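Local coordinates for protein 3-keto-5-aminohexanoate cleavage enzyme (Ralstonia eutropha, PDB 3C6C) that probably cleaves 3-keto-5-aminohexanoate or a related beta-keto acid, using a divalent metal held in a TIM barrel, at residues 175-180 against 204-209; 167-172 against 193-198. All blocks are in the same frame, centred on the assembly; numbering follows the deposited sequence.

Interaction 1. Residues 175-180 against 204-209; sequences RFQELG and LIDGVP. With EDO (1,2-ethanediol), chain E.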
loop_
_atom_site.group_PDB
_atom_site.type_symbol
_atom_site.label_atom_id
_atom_site.label_comp_id
_atom_site.label_asym_id
_atom_site.label_seq_id
_atom_site.Cartn_x
_atom_site.Cartn_y
_atom_site.Cartn_z
ATOM N N ARG A 175 19.219 -18.524 25.279
ATOM C CA ARG A 175 18.945 -19.852 25.824
ATOM C C ARG A 175 18.486 -20.809 24.725
ATOM O O ARG A 175 18.895 -21.980 24.680
ATOM C CB ARG A 175 17.935 -19.831 26.984
ATOM C CG ARG A 175 18.540 -19.368 28.281
ATOM C CD ARG A 175 19.696 -20.313 28.714
ATOM N NE ARG A 175 19.223 -21.599 29.248
ATOM C CZ ARG A 175 19.785 -22.769 28.989
ATOM N NH1 ARG A 175 20.833 -22.856 28.183
ATOM N NH2 ARG A 175 19.299 -23.860 29.541
ATOM N N PHE A 176 17.653 -20.300 23.825
ATOM C CA PHE A 176 17.135 -21.127 22.731
ATOM C C PHE A 176 18.304 -21.566 21.858
ATOM O O PHE A 176 18.371 -22.712 21.414
ATOM C CB PHE A 176 16.130 -20.371 21.831
ATOM C CG PHE A 176 14.726 -20.186 22.422
ATOM C CD1 PHE A 176 14.489 -19.989 23.776
ATOM C CD2 PHE A 176 13.643 -20.141 21.562
ATOM C CE1 PHE A 176 13.186 -19.801 24.261
ATOM C CE2 PHE A 176 12.360 -19.943 22.038
ATOM C CZ PHE A 176 12.129 -19.751 23.378
ATOM N N GLN A 177 19.230 -20.641 21.620
ATOM C CA GLN A 177 20.393 -20.951 20.767
ATOM C C GLN A 177 21.196 -22.076 21.370
ATOM O O GLN A 177 21.562 -23.043 20.709
ATOM C CB GLN A 177 21.335 -19.765 20.615
ATOM C CG GLN A 177 20.853 -18.728 19.647
ATOM C CD GLN A 177 21.832 -17.577 19.555
ATOM O OE1 GLN A 177 22.091 -16.892 20.546
ATOM N NE2 GLN A 177 22.384 -17.360 18.367
ATOM N N GLU A 178 21.431 -21.928 22.662
ATOM C CA GLU A 178 22.185 -22.918 23.464
ATOM C C GLU A 178 21.541 -24.306 23.448
ATOM O O GLU A 178 22.224 -25.327 23.375
ATOM C CB GLU A 178 22.340 -22.436 24.921
ATOM C CG GLU A 178 23.324 -21.285 25.042
ATOM C CD GLU A 178 23.305 -20.557 26.372
ATOM O OE1 GLU A 178 22.418 -20.796 27.204
ATOM O OE2 GLU A 178 24.206 -19.716 26.579
ATOM N N LEU A 179 20.223 -24.315 23.503
ATOM C CA LEU A 179 19.422 -25.552 23.576
ATOM C C LEU A 179 19.158 -26.143 22.197
ATOM O O LEU A 179 18.651 -27.261 22.058
ATOM C CB LEU A 179 18.060 -25.291 24.251
ATOM C CG LEU A 179 18.096 -25.049 25.775
ATOM C CD1 LEU A 179 16.739 -24.516 26.241
ATOM C CD2 LEU A 179 18.527 -26.308 26.551
ATOM N N GLY A 180 19.463 -25.360 21.178
ATOM C CA GLY A 180 19.256 -25.787 19.777
ATOM C C GLY A 180 17.815 -25.729 19.301
ATOM O O GLY A 180 17.411 -26.437 18.384
ATOM N N LEU A 204 21.720 -13.261 17.814
ATOM C CA LEU A 204 20.925 -14.016 18.786
ATOM C C LEU A 204 19.891 -14.923 18.132
ATOM O O LEU A 204 19.162 -15.636 18.812
ATOM C CB LEU A 204 20.256 -13.071 19.781
ATOM C CG LEU A 204 21.154 -12.421 20.831
ATOM C CD1 LEU A 204 20.391 -11.376 21.608
ATOM C CD2 LEU A 204 21.697 -13.482 21.761
ATOM N N ILE A 205 19.912 -14.927 16.806
ATOM C CA ILE A 205 18.970 -15.736 15.989
ATOM C C ILE A 205 19.716 -16.541 14.932
ATOM O O ILE A 205 20.237 -16.010 13.962
ATOM C CB ILE A 205 17.889 -14.853 15.287
ATOM C CG1 ILE A 205 17.113 -13.966 16.291
ATOM C CG2 ILE A 205 16.937 -15.709 14.424
ATOM C CD1 ILE A 205 16.103 -14.680 17.194
ATOM N N ASP A 206 19.749 -17.845 15.148
ATOM C CA ASP A 206 20.426 -18.780 14.252
ATOM C C ASP A 206 19.672 -19.143 12.975
ATOM O O ASP A 206 18.446 -19.261 12.918
ATOM C CB ASP A 206 20.751 -20.069 14.986
ATOM C CG ASP A 206 21.809 -19.888 16.085
ATOM O OD1 ASP A 206 22.416 -18.790 16.211
ATOM O OD2 ASP A 206 22.013 -20.870 16.817
ATOM N N GLY A 207 20.459 -19.352 11.939
ATOM C CA GLY A 207 19.941 -19.869 10.678
ATOM C C GLY A 207 18.838 -19.036 10.064
ATOM O O GLY A 207 18.877 -17.790 10.053
ATOM N N VAL A 208 17.835 -19.753 9.577
ATOM C CA VAL A 208 16.626 -19.135 9.004
ATOM C C VAL A 208 15.772 -18.527 10.136
ATOM O O VAL A 208 15.258 -19.254 10.975
ATOM C CB VAL A 208 15.757 -20.154 8.176
ATOM C CG1 VAL A 208 14.453 -19.482 7.648
ATOM C CG2 VAL A 208 16.529 -20.724 7.022
ATOM N N PRO A 209 15.597 -17.197 10.145
ATOM C CA PRO A 209 14.707 -16.605 11.139
ATOM C C PRO A 209 13.245 -16.883 10.833
ATOM O O PRO A 209 12.843 -16.912 9.679
ATOM C CB PRO A 209 14.959 -15.102 10.995
ATOM C CG PRO A 209 16.129 -14.976 10.105
ATOM C CD PRO A 209 16.151 -16.181 9.246
HETATM C C1 EDO E . 15.739 -29.542 18.799
HETATM O O1 EDO E . 15.709 -30.966 18.694
HETATM C C2 EDO E . 16.228 -29.105 20.171
HETATM O O2 EDO E . 17.549 -29.605 20.401
HETATM O O HOH W 1 20.824 -22.932 18.043
#
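Gln-177 and Asp-206 join two connecting elements of the TIM barrel: the last turn of helix 166-179, which ends in a Schellman motif at Gly-180, and the loop that leads from helix 190-201 into strand 210-214. The Schellman assignment rests on the positive phi of Gly-180 and on two bonds that close back into the last turn, one of them from Gly-180 N to Gln-177 O. One direct bond spans the gap, from Gln-177 NE2 to Asp-206 OD1 at 2.6 Å and 156°. The acceptor lies almost in the amide plane, whereas the N-H arrives from above the carboxylate, 45° out of its plane. With chi2 at 180° the glutamine reaches straight out beyond CG, which lays its amide against Leu-204: CD is 3.4 Å from the backbone Leu-204 O, and OE1 is 3.6 Å from the side-chain methyl Leu-204 CD2. NE2 also donates to Gly-203 O, so two acceptors fix the rotation of the amide. Leu-204 in turn packs on Ala-173 and Arg-174 of the same helix. Asp-206 uses its second oxygen as well, through a water that donates to Asp-206 OD2 (2.7 Å) and to Gln-177 O (2.8 Å).

Interaction 2. Residues 167-172 against 193-198; sequences RTLRAM and ILFGKQ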
loop_
_atom_site.group_PDB
_atom_site.type_symbol
_atom_site.label_atom_id
_atom_site.label_comp_id
_atom_site.label_asym_id
_atom_site.label_seq_id
_atom_site.Cartn_x
_atom_site.Cartn_y
_atom_site.Cartn_z
ATOM N N ARG A 167 15.550 -7.057 27.540
ATOM C CA ARG A 167 16.623 -7.710 28.306
ATOM C C ARG A 167 16.312 -9.201 28.462
ATOM O O ARG A 167 17.137 -10.102 28.214
ATOM C CB ARG A 167 16.732 -7.052 29.687
ATOM C CG ARG A 167 17.780 -7.637 30.602
ATOM C CD ARG A 167 17.857 -6.833 31.919
ATOM N NE ARG A 167 16.574 -6.827 32.621
ATOM C CZ ARG A 167 16.086 -5.794 33.301
ATOM N NH1 ARG A 167 16.771 -4.662 33.372
ATOM N NH2 ARG A 167 14.896 -5.884 33.886
ATOM N N THR A 168 15.088 -9.443 28.881
ATOM C CA THR A 168 14.579 -10.816 29.008
ATOM C C THR A 168 14.508 -11.548 27.675
ATOM O O THR A 168 14.836 -12.726 27.585
ATOM C CB THR A 168 13.239 -10.847 29.752
ATOM O OG1 THR A 168 13.522 -10.558 31.125
ATOM C CG2 THR A 168 12.531 -12.222 29.642
ATOM N N LEU A 169 14.107 -10.831 26.632
ATOM C CA LEU A 169 13.990 -11.432 25.301
ATOM C C LEU A 169 15.366 -11.824 24.756
ATOM O O LEU A 169 15.544 -12.886 24.117
ATOM C CB LEU A 169 13.262 -10.487 24.331
ATOM C CG LEU A 169 11.763 -10.294 24.608
ATOM C CD1 LEU A 169 11.211 -9.192 23.689
ATOM C CD2 LEU A 169 10.984 -11.611 24.483
ATOM N N ARG A 170 16.349 -10.971 25.026
ATOM C CA ARG A 170 17.715 -11.272 24.599
ATOM C C ARG A 170 18.221 -12.541 25.296
ATOM O O ARG A 170 18.868 -13.391 24.687
ATOM C CB ARG A 170 18.672 -10.098 24.867
ATOM C CG ARG A 170 18.496 -8.988 23.896
ATOM C CD ARG A 170 19.275 -7.777 24.321
ATOM N NE ARG A 170 19.369 -6.816 23.228
ATOM C CZ ARG A 170 18.805 -5.612 23.239
ATOM N NH1 ARG A 170 18.143 -5.189 24.316
ATOM N NH2 ARG A 170 18.934 -4.830 22.183
ATOM N N ALA A 171 17.917 -12.649 26.583
ATOM C CA ALA A 171 18.385 -13.796 27.386
ATOM C C ALA A 171 17.715 -15.094 26.925
ATOM O O ALA A 171 18.371 -16.156 26.816
ATOM C CB ALA A 171 18.153 -13.556 28.868
HETATM N N MSE A 172 16.428 -14.983 26.605
HETATM C CA MSE A 172 15.607 -16.108 26.106
HETATM C C MSE A 172 16.147 -16.610 24.783
HETATM O O MSE A 172 16.321 -17.804 24.558
HETATM C CB MSE A 172 14.154 -15.675 25.864
HETATM C CG MSE A 172 13.346 -15.336 27.120
HETATM SE SE MSE A 172 13.064 -16.872 28.273
HETATM C CE MSE A 172 11.623 -17.727 27.310
ATOM N N ILE A 193 8.553 -6.211 15.001
ATOM C CA ILE A 193 9.347 -6.737 13.875
ATOM C C ILE A 193 10.757 -6.119 13.898
ATOM O O ILE A 193 11.762 -6.799 13.681
ATOM C CB ILE A 193 8.670 -6.541 12.508
ATOM C CG1 ILE A 193 7.369 -7.367 12.480
ATOM C CG2 ILE A 193 9.623 -6.914 11.369
ATOM C CD1 ILE A 193 6.432 -7.052 11.297
ATOM N N LEU A 194 10.811 -4.823 14.163
ATOM C CA LEU A 194 12.112 -4.128 14.243
ATOM C C LEU A 194 12.976 -4.739 15.331
ATOM O O LEU A 194 14.195 -4.929 15.155
ATOM C CB LEU A 194 11.948 -2.625 14.490
ATOM C CG LEU A 194 11.277 -1.800 13.394
ATOM C CD1 LEU A 194 11.429 -0.329 13.713
ATOM C CD2 LEU A 194 11.789 -2.126 12.015
ATOM N N PHE A 195 12.366 -5.069 16.456
ATOM C CA PHE A 195 13.152 -5.633 17.565
ATOM C C PHE A 195 13.644 -7.041 17.184
ATOM O O PHE A 195 14.755 -7.444 17.516
ATOM C CB PHE A 195 12.415 -5.653 18.900
ATOM C CG PHE A 195 13.264 -6.211 20.007
ATOM C CD1 PHE A 195 14.446 -5.556 20.356
ATOM C CD2 PHE A 195 12.972 -7.414 20.602
ATOM C CE1 PHE A 195 15.283 -6.069 21.341
ATOM C CE2 PHE A 195 13.803 -7.933 21.588
ATOM C CZ PHE A 195 14.969 -7.250 21.947
ATOM N N GLY A 196 12.794 -7.797 16.491
ATOM C CA GLY A 196 13.192 -9.123 15.977
ATOM C C GLY A 196 14.434 -8.989 15.099
ATOM O O GLY A 196 15.368 -9.790 15.162
ATOM N N LYS A 197 14.435 -7.956 14.276
ATOM C CA LYS A 197 15.554 -7.690 13.360
ATOM C C LYS A 197 16.805 -7.321 14.148
ATOM O O LYS A 197 17.929 -7.666 13.776
ATOM C CB LYS A 197 15.199 -6.633 12.324
ATOM C CG LYS A 197 14.226 -7.208 11.316
ATOM C CD LYS A 197 14.174 -6.450 10.023
ATOM C CE LYS A 197 13.606 -5.092 10.198
ATOM N NZ LYS A 197 13.274 -4.470 8.827
ATOM N N GLN A 198 16.587 -6.681 15.283
ATOM C CA GLN A 198 17.703 -6.303 16.197
ATOM C C GLN A 198 18.330 -7.546 16.824
ATOM O O GLN A 198 19.547 -7.651 16.960
ATOM C CB GLN A 198 17.239 -5.364 17.312
ATOM C CG GLN A 198 18.366 -4.956 18.245
ATOM C CD GLN A 198 19.385 -4.055 17.582
ATOM O OE1 GLN A 198 19.072 -3.344 16.634
ATOM N NE2 GLN A 198 20.618 -4.061 18.100
#
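Phe-195 reaches from helix 190-201 toward Leu-169 and Arg-170 of helix 166-179, and its ring can be followed outward from CB. The first torsion sets CG anti to the backbone N (chi1 -179°), which carries the ring in between segments whose axes approach to 11.6 Å. Along the CD2-CE2 flank, CD2 lies 4.0 Å from Leu-169 CD1; farther out, CE2 meets that methyl at 3.6 Å and Leu-169 CB at 3.8 Å, an apolar contact. Across the ring, CE1 stands 3.9 Å from Arg-170 NH2. Here the planes are 88° apart: CE1 sits over one face of the guanidinium, toward its rim, while NH2 lies at the ring edge, near the ring plane. This is therefore not a cation-pi stack. Salt bridges from Arg-170 to Glu-202 through NH2 and to Glu-159 of the second subunit through NH1 hold the guanidinium in place. Gln-198, whose CG is 4.0 Å from Arg-170 NH2, donates from NE2 to the same Glu-202. Trp-219 of the second subunit meets Phe-195 edge-to-face. The axes of segments 167-172 and 193-198 run 47° apart in direction, and Leu-169 also packs on Leu-146 of barrel strand 143-147.

Overall arrangement
Both interactions use helix 166-179, interaction 2 in its first half and interaction 1 at its C-terminal end, and their centres lie about 12 Å apart. Along the chain the segments alternate: 167-172, 175-180, 193-198, 204-209. Strand 182-187 of the barrel sheet lies in sequence between helices 166-179 and 190-201. Interaction 2 packs those two helices on each other, and interaction 1 fastens the end of the first to the loop that leads into strand 210-214. The two interactions touch where Leu-204 CD1 packs 3.8 Å from Arg-170 CG. Each centre is about 17 Å from the centre of the chain. The second subunit reaches interaction 2, whereas no other chain of the assembly touches interaction 1.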